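Long-range contacts in acetyl-CoA acetyltransferase (Bacillus anthracis, PDB 3SS6), which probably catalyses the reversible condensation of two acetyl-CoA molecules into acetoacetyl-CoA, as thiolases of the acetyl-CoA acetyltransferase type do: residues 34-39 / 253-258; 280-285 / 383-388; 183-188 / 220-225; 5-10 / 100-105. One frame throughout, in Å; residues are numbered along the deposited sequence.

Contact 1. Residues 34-39 / 253-258; sequences VPVLQE and DGSAVL
Helix and strand meet here through two aliphatic side chains on the helix, Val-36 and Leu-37, and two residues on the strand, Ser-255 and Val-257; no hydrogen bond passes between 34-39 and 253-258. The apolar part centres on Val-257. Its CG2, anti to its own carbonyl carbon, is pressed against Val-36 CG1 at 3.5 Å, closer than carbons normally sit, and the two valines pass alongside one another, each reaching toward the other's backbone. Leu-37 starts out facing away, but with CG anti to its carbonyl carbon (chi1 -72°) its end swings back, so that CD2 lies 3.9 Å from Val-257 CG2, crossing that side chain nearly at a right angle.

The polar part is Ser-255. Its OG sits over the backbone, flanked by both N and C (chi1 60°), and touches Val-36 CG2 at 3.1 Å. It is hydrogen-bonded to the carbonyl of Leu-32, one turn before Val-36 in helix 29-43, where a kink leaves the N of Val-36 without a bond to that turn. The buried hydroxyl is thereby satisfied.

The axes of 34-39 and 253-258 approach to 7.9 Å and run 21° apart in direction. Strand 252-262 lies between strands 7-19 and 112-120; Val-36 also rests on Val-13 and Leu-37 on Val-114, while Ala-256 faces helix 352-370.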
loop_
_atom_site.group_PDB
_atom_site.type_symbol
_atom_site.label_atom_id
_atom_site.label_comp_id
_atom_site.label_asym_id
_atom_site.label_seq_id
_atom_site.Cartn_x
_atom_site.Cartn_y
_atom_site.Cartn_z
ATOM N N VAL A 34 -23.026 -14.864 -10.103
ATOM C CA VAL A 34 -24.456 -14.545 -10.141
ATOM C C VAL A 34 -25.220 -15.009 -11.397
ATOM O O VAL A 34 -26.196 -15.732 -11.283
ATOM C CB VAL A 34 -24.714 -13.040 -9.853
ATOM C CG1 VAL A 34 -26.103 -12.639 -10.333
ATOM C CG2 VAL A 34 -24.550 -12.752 -8.346
ATOM N N PRO A 35 -24.782 -14.602 -12.601
ATOM C CA PRO A 35 -25.593 -14.959 -13.775
ATOM C C PRO A 35 -25.607 -16.460 -14.057
ATOM O O PRO A 35 -26.571 -16.970 -14.648
ATOM C CB PRO A 35 -24.917 -14.200 -14.931
ATOM C CG PRO A 35 -23.540 -13.873 -14.432
ATOM C CD PRO A 35 -23.643 -13.727 -12.937
ATOM N N VAL A 36 -24.548 -17.145 -13.641
ATOM C CA VAL A 36 -24.450 -18.589 -13.828
ATOM C C VAL A 36 -25.345 -19.325 -12.823
ATOM O O VAL A 36 -26.015 -20.309 -13.175
ATOM C CB VAL A 36 -22.977 -19.052 -13.771
ATOM C CG1 VAL A 36 -22.876 -20.542 -14.019
ATOM C CG2 VAL A 36 -22.167 -18.300 -14.822
ATOM N N LEU A 37 -25.369 -18.847 -11.579
ATOM C CA LEU A 37 -26.325 -19.354 -10.599
ATOM C C LEU A 37 -27.748 -19.193 -11.121
ATOM O O LEU A 37 -28.563 -20.113 -11.041
ATOM C CB LEU A 37 -26.211 -18.576 -9.292
ATOM C CG LEU A 37 -24.964 -18.865 -8.465
ATOM C CD1 LEU A 37 -24.882 -17.885 -7.299
ATOM C CD2 LEU A 37 -24.963 -20.312 -7.959
ATOM N N GLN A 38 -28.050 -18.005 -11.637
ATOM C CA GLN A 38 -29.400 -17.728 -12.132
ATOM C C GLN A 38 -29.826 -18.654 -13.268
ATOM O O GLN A 38 -30.934 -19.205 -13.248
ATOM C CB GLN A 38 -29.524 -16.262 -12.555
ATOM C CG GLN A 38 -29.434 -15.307 -11.369
ATOM C CD GLN A 38 -29.319 -13.850 -11.789
ATOM O OE1 GLN A 38 -28.776 -13.540 -12.847
ATOM N NE2 GLN A 38 -29.830 -12.948 -10.956
ATOM N N GLU A 39 -28.941 -18.840 -14.244
ATOM C CA GLU A 39 -29.273 -19.683 -15.391
ATOM C C GLU A 39 -29.352 -21.147 -14.973
ATOM O O GLU A 39 -30.208 -21.883 -15.454
ATOM C CB GLU A 39 -28.263 -19.486 -16.526
ATOM C CG GLU A 39 -28.556 -20.336 -17.774
ATOM C CD GLU A 39 -29.870 -19.975 -18.475
ATOM O OE1 GLU A 39 -30.401 -18.860 -18.274
ATOM O OE2 GLU A 39 -30.362 -20.826 -19.250
ATOM N N ASP A 253 -10.293 -16.428 -15.507
ATOM C CA ASP A 253 -11.496 -16.073 -14.749
ATOM C C ASP A 253 -12.664 -16.921 -15.231
ATOM O O ASP A 253 -12.847 -17.099 -16.433
ATOM C CB ASP A 253 -11.844 -14.593 -14.969
ATOM C CG ASP A 253 -10.671 -13.664 -14.704
ATOM O OD1 ASP A 253 -9.902 -13.922 -13.757
ATOM O OD2 ASP A 253 -10.509 -12.664 -15.435
ATOM N N GLY A 254 -13.476 -17.427 -14.317
ATOM C CA GLY A 254 -14.640 -18.189 -14.757
ATOM C C GLY A 254 -15.494 -18.680 -13.614
ATOM O O GLY A 254 -15.032 -18.744 -12.493
ATOM N N SER A 255 -16.744 -19.025 -13.902
ATOM C CA SER A 255 -17.578 -19.702 -12.911
ATOM C C SER A 255 -18.274 -20.888 -13.558
ATOM O O SER A 255 -18.384 -20.967 -14.794
ATOM C CB SER A 255 -18.618 -18.737 -12.327
ATOM O OG SER A 255 -19.475 -18.238 -13.352
ATOM N N ALA A 256 -18.718 -21.832 -12.732
ATOM C CA ALA A 256 -19.405 -23.017 -13.240
ATOM C C ALA A 256 -20.281 -23.594 -12.140
ATOM O O ALA A 256 -19.862 -23.665 -10.986
ATOM C CB ALA A 256 -18.391 -24.057 -13.721
ATOM N N VAL A 257 -21.495 -24.011 -12.497
ATOM C CA VAL A 257 -22.512 -24.328 -11.498
ATOM C C VAL A 257 -23.323 -25.539 -11.962
ATOM O O VAL A 257 -23.663 -25.636 -13.139
ATOM C CB VAL A 257 -23.479 -23.114 -11.342
ATOM C CG1 VAL A 257 -24.616 -23.432 -10.428
ATOM C CG2 VAL A 257 -22.718 -21.882 -10.803
ATOM N N LEU A 258 -23.603 -26.459 -11.043
ATOM C CA LEU A 258 -24.519 -27.567 -11.313
ATOM C C LEU A 258 -25.724 -27.434 -10.391
ATOM O O LEU A 258 -25.610 -26.910 -9.282
ATOM C CB LEU A 258 -23.851 -28.913 -11.024
ATOM C CG LEU A 258 -22.801 -29.484 -11.975
ATOM C CD1 LEU A 258 -21.610 -28.537 -12.100
ATOM C CD2 LEU A 258 -22.378 -30.833 -11.417
#

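Contact 2. Residues 280-285 / 383-388; sequences YSVAGV and GGIGVA
Five backbone hydrogen bonds zip 280-285 to 383-388 as antiparallel strands. Ser-281 and Ala-388 form one hydrogen-bonded pair, each N reaching the other's O at 2.9 Å. Ala-283 and Gly-386 form the next, and all four of these bonds lie in the plane of the accepting carbonyl. The fifth differs: Val-285 N points almost straight at Gly-384 O (2.8 Å, 177° at the hydrogen) yet stands 41° above that carbonyl's plane, where the regular pairing ends at the loop of Gly-383 and Gly-384.

Weaker CA-H...O contacts fill the spaces between, such as Val-282 CA to Gly-386 O at 3.3 Å.

Side-chain packing is lighter. Val-282 and Ile-385 lie side by side, CG1 of the valine 3.7 Å from CG2 of the isoleucine, on the same face as Val-387. On the other face Ser-281 OG lies 3.6 Å from Ala-388 CB, its hydroxyl bonded to the carbonyl of Ala-297.

Helix 93-107, from the N-terminal thiolase region, packs on the valine face together with Thr-83 and Gly-84 of the second subunit. Helix 294-305, from the C-terminal region like both strands, packs on the alanine face, giving the layering of a thiolase-fold alpha-beta-alpha sandwich.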
loop_
_atom_site.group_PDB
_atom_site.type_symbol
_atom_site.label_atom_id
_atom_site.label_comp_id
_atom_site.label_asym_id
_atom_site.label_seq_id
_atom_site.Cartn_x
_atom_site.Cartn_y
_atom_site.Cartn_z
ATOM N N TYR A 280 -16.974 -40.602 -5.524
ATOM C CA TYR A 280 -15.938 -39.577 -5.515
ATOM C C TYR A 280 -14.860 -39.990 -4.541
ATOM O O TYR A 280 -15.117 -40.779 -3.622
ATOM C CB TYR A 280 -16.502 -38.187 -5.150
ATOM C CG TYR A 280 -17.504 -38.216 -4.014
ATOM C CD1 TYR A 280 -17.087 -38.182 -2.686
ATOM C CD2 TYR A 280 -18.869 -38.299 -4.270
ATOM C CE1 TYR A 280 -18.005 -38.226 -1.654
ATOM C CE2 TYR A 280 -19.789 -38.340 -3.244
ATOM C CZ TYR A 280 -19.349 -38.300 -1.933
ATOM O OH TYR A 280 -20.252 -38.353 -0.892
ATOM N N SER A 281 -13.649 -39.475 -4.739
ATOM C CA SER A 281 -12.528 -39.880 -3.908
ATOM C C SER A 281 -11.488 -38.770 -3.769
ATOM O O SER A 281 -11.378 -37.892 -4.627
ATOM C CB SER A 281 -11.876 -41.126 -4.498
ATOM O OG SER A 281 -11.500 -40.875 -5.836
ATOM N N VAL A 282 -10.731 -38.832 -2.678
ATOM C CA VAL A 282 -9.708 -37.831 -2.365
ATOM C C VAL A 282 -8.453 -38.555 -1.879
ATOM O O VAL A 282 -8.536 -39.448 -1.032
ATOM C CB VAL A 282 -10.197 -36.880 -1.243
ATOM C CG1 VAL A 282 -9.106 -35.896 -0.854
ATOM C CG2 VAL A 282 -11.455 -36.135 -1.682
ATOM N N ALA A 283 -7.293 -38.176 -2.407
ATOM C CA ALA A 283 -6.040 -38.816 -1.991
ATOM C C ALA A 283 -4.956 -37.775 -1.733
ATOM O O ALA A 283 -4.827 -36.807 -2.479
ATOM C CB ALA A 283 -5.579 -39.819 -3.059
ATOM N N GLY A 284 -4.197 -37.956 -0.660
ATOM C CA GLY A 284 -3.101 -37.048 -0.363
ATOM C C GLY A 284 -1.743 -37.565 -0.807
ATOM O O GLY A 284 -1.410 -38.733 -0.597
ATOM N N VAL A 285 -0.947 -36.674 -1.395
ATOM C CA VAL A 285 0.393 -37.020 -1.871
ATOM C C VAL A 285 1.415 -35.975 -1.450
ATOM O O VAL A 285 1.067 -34.984 -0.802
ATOM C CB VAL A 285 0.424 -37.127 -3.416
ATOM C CG1 VAL A 285 -0.472 -38.260 -3.890
ATOM C CG2 VAL A 285 0.009 -35.800 -4.060
ATOM N N GLY A 383 -0.622 -28.233 -2.745
ATOM C CA GLY A 383 -0.596 -28.748 -1.384
ATOM C C GLY A 383 -0.563 -30.269 -1.343
ATOM O O GLY A 383 -0.414 -30.857 -0.264
ATOM N N GLY A 384 -0.715 -30.899 -2.510
ATOM C CA GLY A 384 -0.582 -32.346 -2.647
ATOM C C GLY A 384 -1.860 -33.162 -2.471
ATOM O O GLY A 384 -1.917 -34.085 -1.640
ATOM N N ILE A 385 -2.892 -32.831 -3.235
ATOM C CA ILE A 385 -4.135 -33.593 -3.174
ATOM C C ILE A 385 -4.619 -33.949 -4.568
ATOM O O ILE A 385 -4.402 -33.204 -5.523
ATOM C CB ILE A 385 -5.214 -32.828 -2.378
ATOM C CG1 ILE A 385 -4.650 -32.400 -1.020
ATOM C CG2 ILE A 385 -6.471 -33.680 -2.179
ATOM C CD1 ILE A 385 -5.599 -31.522 -0.200
ATOM N N GLY A 386 -5.227 -35.121 -4.692
ATOM C CA GLY A 386 -5.927 -35.479 -5.913
ATOM C C GLY A 386 -7.384 -35.714 -5.570
ATOM O O GLY A 386 -7.688 -36.244 -4.507
ATOM N N VAL A 387 -8.284 -35.324 -6.463
ATOM C CA VAL A 387 -9.707 -35.545 -6.245
ATOM C C VAL A 387 -10.293 -36.107 -7.529
ATOM O O VAL A 387 -9.884 -35.707 -8.612
ATOM C CB VAL A 387 -10.418 -34.233 -5.866
ATOM C CG1 VAL A 387 -11.890 -34.486 -5.564
ATOM C CG2 VAL A 387 -9.723 -33.600 -4.662
ATOM N N ALA A 388 -11.213 -37.064 -7.407
ATOM C CA ALA A 388 -11.863 -37.644 -8.582
ATOM C C ALA A 388 -13.364 -37.804 -8.372
ATOM O O ALA A 388 -13.827 -38.118 -7.267
ATOM C CB ALA A 388 -11.227 -38.988 -8.946
#

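Contact 3. Residues 183-188 / 220-225; sequences RSHTLA and HPRADI. With SO4 (sulfate ion), chain C; SO4 (sulfate ion), chain D.
The imidazole of His-185 has Ile-225 CG1 over the centre of one face, a CH-pi contact 3.8 Å from the ring centroid and 8° off the normal. At its edge, Arg-222 N donates to ND1 at 3.0 Å, only 14° out of the ring plane, so ND1 is the accepting nitrogen; the carbonyl of His-220 also lies near that plane. A bond in the plane and a side chain over the face together fix the ring's tilt. The Arg-222 guanidinium carries Ile-225 CD1 on one face, toward the rim, and forms a two-pronged salt bridge with Asp-224: NE to OD1 at 2.8 Å, NH2 to OD2 at 3.0 Å. That of Arg-183 has Leu-187 CD1 over its centre and a sulfate at its edge, with NH2 bonded to sulfate O3.

Away from these flat groups, Ala-188 CB touches Pro-221 CG at 3.8 Å. Residues 222-225 make a type I turn, and the N-H groups of Ala-223 and Asp-224 hold a second sulfate; both ions probably come from the crystallisation liquor.

The loop thus lies along helix 174-194 on its way into helix 227-231. Helix 345-348 packs beside them, Val-346 against His-185 and Leu-348 against both Ala-188 and Pro-221.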
loop_
_atom_site.group_PDB
_atom_site.type_symbol
_atom_site.label_atom_id
_atom_site.label_comp_id
_atom_site.label_asym_id
_atom_site.label_seq_id
_atom_site.Cartn_x
_atom_site.Cartn_y
_atom_site.Cartn_z
ATOM N N ARG A 183 -2.252 -29.758 -28.786
ATOM C CA ARG A 183 -3.490 -30.519 -28.817
ATOM C C ARG A 183 -4.582 -29.794 -28.043
ATOM O O ARG A 183 -5.732 -29.719 -28.491
ATOM C CB ARG A 183 -3.259 -31.896 -28.198
ATOM C CG ARG A 183 -4.494 -32.760 -28.087
ATOM C CD ARG A 183 -4.149 -34.073 -27.406
ATOM N NE ARG A 183 -5.279 -35.004 -27.380
ATOM C CZ ARG A 183 -6.205 -35.041 -26.429
ATOM N NH1 ARG A 183 -6.161 -34.185 -25.412
ATOM N NH2 ARG A 183 -7.189 -35.935 -26.505
ATOM N N SER A 184 -4.213 -29.251 -26.886
ATOM C CA SER A 184 -5.177 -28.592 -26.012
ATOM C C SER A 184 -5.825 -27.403 -26.716
ATOM O O SER A 184 -7.050 -27.253 -26.706
ATOM C CB SER A 184 -4.499 -28.164 -24.699
ATOM O OG SER A 184 -5.460 -27.934 -23.679
ATOM N N HIS A 185 -5.012 -26.568 -27.358
ATOM C CA HIS A 185 -5.558 -25.438 -28.103
ATOM C C HIS A 185 -6.341 -25.907 -29.317
ATOM O O HIS A 185 -7.420 -25.393 -29.603
ATOM C CB HIS A 185 -4.441 -24.501 -28.561
ATOM C CG HIS A 185 -3.889 -23.649 -27.466
ATOM N ND1 HIS A 185 -4.358 -22.381 -27.205
ATOM C CD2 HIS A 185 -2.901 -23.880 -26.565
ATOM C CE1 HIS A 185 -3.691 -21.868 -26.186
ATOM N NE2 HIS A 185 -2.800 -22.756 -25.780
ATOM N N THR A 186 -5.787 -26.880 -30.035
ATOM C CA THR A 186 -6.388 -27.320 -31.292
ATOM C C THR A 186 -7.782 -27.912 -31.079
ATOM O O THR A 186 -8.736 -27.574 -31.808
ATOM C CB THR A 186 -5.495 -28.340 -32.022
ATOM O OG1 THR A 186 -4.242 -27.727 -32.361
ATOM C CG2 THR A 186 -6.168 -28.805 -33.314
ATOM N N LEU A 187 -7.899 -28.797 -30.092
ATOM C CA LEU A 187 -9.176 -29.436 -29.797
ATOM C C LEU A 187 -10.192 -28.440 -29.234
ATOM O O LEU A 187 -11.382 -28.524 -29.552
ATOM C CB LEU A 187 -8.993 -30.629 -28.853
ATOM C CG LEU A 187 -8.170 -31.771 -29.461
ATOM C CD1 LEU A 187 -8.027 -32.914 -28.461
ATOM C CD2 LEU A 187 -8.804 -32.280 -30.755
ATOM N N ALA A 188 -9.724 -27.490 -28.421
ATOM C CA ALA A 188 -10.612 -26.447 -27.899
ATOM C C ALA A 188 -11.167 -25.597 -29.041
ATOM O O ALA A 188 -12.377 -25.358 -29.110
ATOM C CB ALA A 188 -9.890 -25.569 -26.858
ATOM N N HIS A 220 -9.181 -17.977 -24.104
ATOM C CA HIS A 220 -7.807 -18.466 -23.953
ATOM C C HIS A 220 -7.271 -19.228 -25.176
ATOM O O HIS A 220 -6.090 -19.132 -25.482
ATOM C CB HIS A 220 -7.633 -19.325 -22.685
ATOM C CG HIS A 220 -6.215 -19.395 -22.207
ATOM N ND1 HIS A 220 -5.643 -18.400 -21.441
ATOM C CD2 HIS A 220 -5.249 -20.324 -22.399
ATOM C CE1 HIS A 220 -4.390 -18.719 -21.171
ATOM N NE2 HIS A 220 -4.124 -19.880 -21.740
ATOM N N PRO A 221 -8.121 -20.010 -25.861
ATOM C CA PRO A 221 -7.567 -20.761 -26.994
ATOM C C PRO A 221 -7.005 -19.832 -28.064
ATOM O O PRO A 221 -7.614 -18.796 -28.357
ATOM C CB PRO A 221 -8.776 -21.536 -27.518
ATOM C CG PRO A 221 -9.593 -21.788 -26.251
ATOM C CD PRO A 221 -9.484 -20.455 -25.517
ATOM N N ARG A 222 -5.858 -20.202 -28.631
ATOM C CA ARG A 222 -5.146 -19.347 -29.576
ATOM C C ARG A 222 -4.877 -20.049 -30.896
ATOM O O ARG A 222 -4.194 -21.066 -30.930
ATOM C CB ARG A 222 -3.791 -18.925 -29.013
ATOM C CG ARG A 222 -3.825 -18.122 -27.728
ATOM C CD ARG A 222 -2.394 -17.960 -27.186
ATOM N NE ARG A 222 -1.522 -17.246 -28.125
ATOM C CZ ARG A 222 -0.216 -17.053 -27.942
ATOM N NH1 ARG A 222 0.383 -17.526 -26.856
ATOM N NH2 ARG A 222 0.495 -16.389 -28.848
ATOM N N ALA A 223 -5.373 -19.479 -31.982
ATOM C CA ALA A 223 -5.098 -20.036 -33.305
ATOM C C ALA A 223 -3.616 -19.903 -33.674
ATOM O O ALA A 223 -3.106 -20.655 -34.510
ATOM C CB ALA A 223 -5.976 -19.366 -34.349
ATOM N N ASP A 224 -2.922 -18.958 -33.045
ATOM C CA ASP A 224 -1.518 -18.721 -33.367
ATOM C C ASP A 224 -0.546 -19.613 -32.582
ATOM O O ASP A 224 0.673 -19.524 -32.758
ATOM C CB ASP A 224 -1.158 -17.235 -33.225
ATOM C CG ASP A 224 -1.140 -16.764 -31.784
ATOM O OD1 ASP A 224 -1.709 -17.452 -30.915
ATOM O OD2 ASP A 224 -0.558 -15.690 -31.521
ATOM N N ILE A 225 -1.080 -20.478 -31.724
ATOM C CA ILE A 225 -0.255 -21.487 -31.079
ATOM C C ILE A 225 0.067 -22.571 -32.106
ATOM O O ILE A 225 -0.829 -23.230 -32.645
ATOM C CB ILE A 225 -0.944 -22.099 -29.850
ATOM C CG1 ILE A 225 -0.969 -21.094 -28.689
ATOM C CG2 ILE A 225 -0.234 -23.370 -29.409
ATOM C CD1 ILE A 225 0.410 -20.704 -28.177
HETATM S S SO4 C . -5.704 -15.981 -31.640
HETATM O O1 SO4 C . -6.709 -17.041 -31.520
HETATM O O2 SO4 C . -6.202 -14.957 -32.560
HETATM O O3 SO4 C . -5.463 -15.380 -30.328
HETATM O O4 SO4 C . -4.448 -16.526 -32.160
HETATM S S SO4 D . -5.490 -37.938 -29.402
HETATM O O1 SO4 D . -5.572 -38.984 -30.418
HETATM O O2 SO4 D . -4.500 -36.942 -29.806
HETATM O O3 SO4 D . -6.797 -37.304 -29.253
HETATM O O4 SO4 D . -5.087 -38.530 -28.131
#

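Contact 4. Residues 5-10 / 100-105; sequences HNVVIT and SAAMQI. With K (potassium ion), chain F.
Ser-100 opens the helical segment on the side remote from the strand: its OG, anti to the carbonyl carbon, binds potassium at 2.9 Å. Tyr-85 also binds this ion, as do Ser-100 and Tyr-85 of the second subunit. Ala-101 packs on Val-113 and Ala-115 of strand 112-120. Ala-102 is the first to meet 5-10, its CB lying 4.0 Å from Val-7 CG2 while that same methyl approaches Ala-102 O at 3.6 Å. Met-103 points away from 5-10 and packs on Leu-107 of the second subunit. Gln-104 is held by Ser-110 and Glu-53. Ile-105 closes the contact: its CG2, anti to the backbone N, meets Val-7 CG2 at 4.0 Å, the two side chains crossing nearly at a right angle. Its carbonyl O lies 3.6 Å from His-5 CB. Val-7 is thus the one strand side chain set between Ala-102 and Ile-105, with CG1 anti to its backbone N and both methyls turned to the helix.

No hydrogen bond joins the two segments, although the backbone of His-5 bonds to Gln-106, just beyond. Their packing is that of a helix laid on the central sheet of the thiolase fold; the opposite flank of helix 93-107 carries the potassium site shared between subunits.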
loop_
_atom_site.group_PDB
_atom_site.type_symbol
_atom_site.label_atom_id
_atom_site.label_comp_id
_atom_site.label_asym_id
_atom_site.label_seq_id
_atom_site.Cartn_x
_atom_site.Cartn_y
_atom_site.Cartn_z
ATOM N N HIS A 5 -29.761 -41.278 -0.314
ATOM C CA HIS A 5 -30.382 -40.951 -1.592
ATOM C C HIS A 5 -29.388 -40.915 -2.735
ATOM O O HIS A 5 -28.263 -40.453 -2.564
ATOM C CB HIS A 5 -31.085 -39.598 -1.483
ATOM C CG HIS A 5 -32.217 -39.604 -0.507
ATOM N ND1 HIS A 5 -33.504 -39.944 -0.867
ATOM C CD2 HIS A 5 -32.248 -39.350 0.821
ATOM C CE1 HIS A 5 -34.285 -39.883 0.197
ATOM N NE2 HIS A 5 -33.549 -39.528 1.236
ATOM N N ASN A 6 -29.802 -41.388 -3.907
ATOM C CA ASN A 6 -28.974 -41.214 -5.093
ATOM C C ASN A 6 -28.957 -39.744 -5.456
ATOM O O ASN A 6 -29.970 -39.060 -5.312
ATOM C CB ASN A 6 -29.528 -42.003 -6.282
ATOM C CG ASN A 6 -29.458 -43.510 -6.083
ATOM O OD1 ASN A 6 -28.767 -44.002 -5.194
ATOM N ND2 ASN A 6 -30.158 -44.255 -6.951
ATOM N N VAL A 7 -27.818 -39.271 -5.953
ATOM C CA VAL A 7 -27.653 -37.866 -6.333
ATOM C C VAL A 7 -27.654 -37.716 -7.858
ATOM O O VAL A 7 -26.858 -38.348 -8.550
ATOM C CB VAL A 7 -26.346 -37.313 -5.785
ATOM C CG1 VAL A 7 -26.214 -35.819 -6.135
ATOM C CG2 VAL A 7 -26.282 -37.524 -4.275
ATOM N N VAL A 8 -28.548 -36.883 -8.376
ATOM C CA VAL A 8 -28.595 -36.625 -9.808
ATOM C C VAL A 8 -28.359 -35.149 -10.081
ATOM O O VAL A 8 -28.484 -34.305 -9.193
ATOM C CB VAL A 8 -29.926 -37.096 -10.459
ATOM C CG1 VAL A 8 -30.100 -38.604 -10.262
ATOM C CG2 VAL A 8 -31.103 -36.334 -9.890
ATOM N N ILE A 9 -27.996 -34.853 -11.321
ATOM C CA ILE A 9 -27.612 -33.514 -11.734
ATOM C C ILE A 9 -28.585 -33.094 -12.819
ATOM O O ILE A 9 -28.697 -33.773 -13.840
ATOM C CB ILE A 9 -26.184 -33.530 -12.320
ATOM C CG1 ILE A 9 -25.167 -33.873 -11.225
ATOM C CG2 ILE A 9 -25.835 -32.174 -12.948
ATOM C CD1 ILE A 9 -23.840 -34.387 -11.762
ATOM N N THR A 10 -29.285 -31.983 -12.611
ATOM C CA THR A 10 -30.325 -31.577 -13.569
ATOM C C THR A 10 -29.955 -30.405 -14.485
ATOM O O THR A 10 -30.670 -30.124 -15.463
ATOM C CB THR A 10 -31.649 -31.256 -12.846
ATOM O OG1 THR A 10 -31.447 -30.171 -11.935
ATOM C CG2 THR A 10 -32.149 -32.483 -12.087
ATOM N N SER A 100 -19.555 -32.062 -1.704
ATOM C CA SER A 100 -20.206 -31.656 -0.472
ATOM C C SER A 100 -21.718 -31.529 -0.679
ATOM O O SER A 100 -22.505 -31.894 0.205
ATOM C CB SER A 100 -19.599 -30.353 0.042
ATOM O OG SER A 100 -18.279 -30.580 0.524
ATOM N N ALA A 101 -22.119 -31.041 -1.850
ATOM C CA ALA A 101 -23.540 -30.999 -2.196
ATOM C C ALA A 101 -24.100 -32.418 -2.241
ATOM O O ALA A 101 -25.194 -32.702 -1.714
ATOM C CB ALA A 101 -23.744 -30.311 -3.553
ATOM N N ALA A 102 -23.350 -33.322 -2.868
ATOM C CA ALA A 102 -23.801 -34.708 -2.947
ATOM C C ALA A 102 -23.963 -35.308 -1.549
ATOM O O ALA A 102 -24.939 -36.023 -1.277
ATOM C CB ALA A 102 -22.839 -35.537 -3.789
ATOM N N MET A 103 -23.025 -35.008 -0.653
ATOM C CA MET A 103 -23.127 -35.519 0.711
ATOM C C MET A 103 -24.407 -35.047 1.382
ATOM O O MET A 103 -25.107 -35.841 2.003
ATOM C CB MET A 103 -21.918 -35.112 1.564
ATOM C CG MET A 103 -20.608 -35.719 1.085
ATOM S SD MET A 103 -19.279 -35.645 2.324
ATOM C CE MET A 103 -18.987 -33.878 2.439
ATOM N N GLN A 104 -24.705 -33.755 1.274
ATOM C CA GLN A 104 -25.926 -33.228 1.877
ATOM C C GLN A 104 -27.156 -33.926 1.309
ATOM O O GLN A 104 -28.089 -34.247 2.037
ATOM C CB GLN A 104 -26.050 -31.719 1.654
ATOM C CG GLN A 104 -25.030 -30.906 2.434
ATOM C CD GLN A 104 -25.367 -29.424 2.472
ATOM O OE1 GLN A 104 -26.273 -28.960 1.776
ATOM N NE2 GLN A 104 -24.634 -28.679 3.280
ATOM N N ILE A 105 -27.161 -34.156 0.001
ATOM C CA ILE A 105 -28.316 -34.795 -0.631
ATOM C C ILE A 105 -28.419 -36.262 -0.242
ATOM O O ILE A 105 -29.506 -36.753 0.069
ATOM C CB ILE A 105 -28.271 -34.622 -2.157
ATOM C CG1 ILE A 105 -28.405 -33.129 -2.498
ATOM C CG2 ILE A 105 -29.360 -35.483 -2.837
ATOM C CD1 ILE A 105 -28.018 -32.778 -3.937
HETATM K K K F . -18.725 -30.026 3.382
#

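Contacts 1, 2 and 4 all build on the same mixed sheet and are largely buried, whereas contact 3 lies off that sheet and is only partly buried. Contacts 1 and 4 lay helices on neighbouring strands by aliphatic packing without a hydrogen bond, and they touch where Leu-258 CD2 meets Ile-9 CD1 at 3.9 Å. Contact 2, within the sheet, is instead held by backbone bonds; it meets contact 4 through Tyr-280, which packs on Met-103 and Ala-102, and both reach the second subunit. Contact 3, centred about 34 Å from the centre of contact 4, relies on a histidine ring, with an arginine-aspartate salt bridge within its loop and a sulfate bound by that loop's N-H groups.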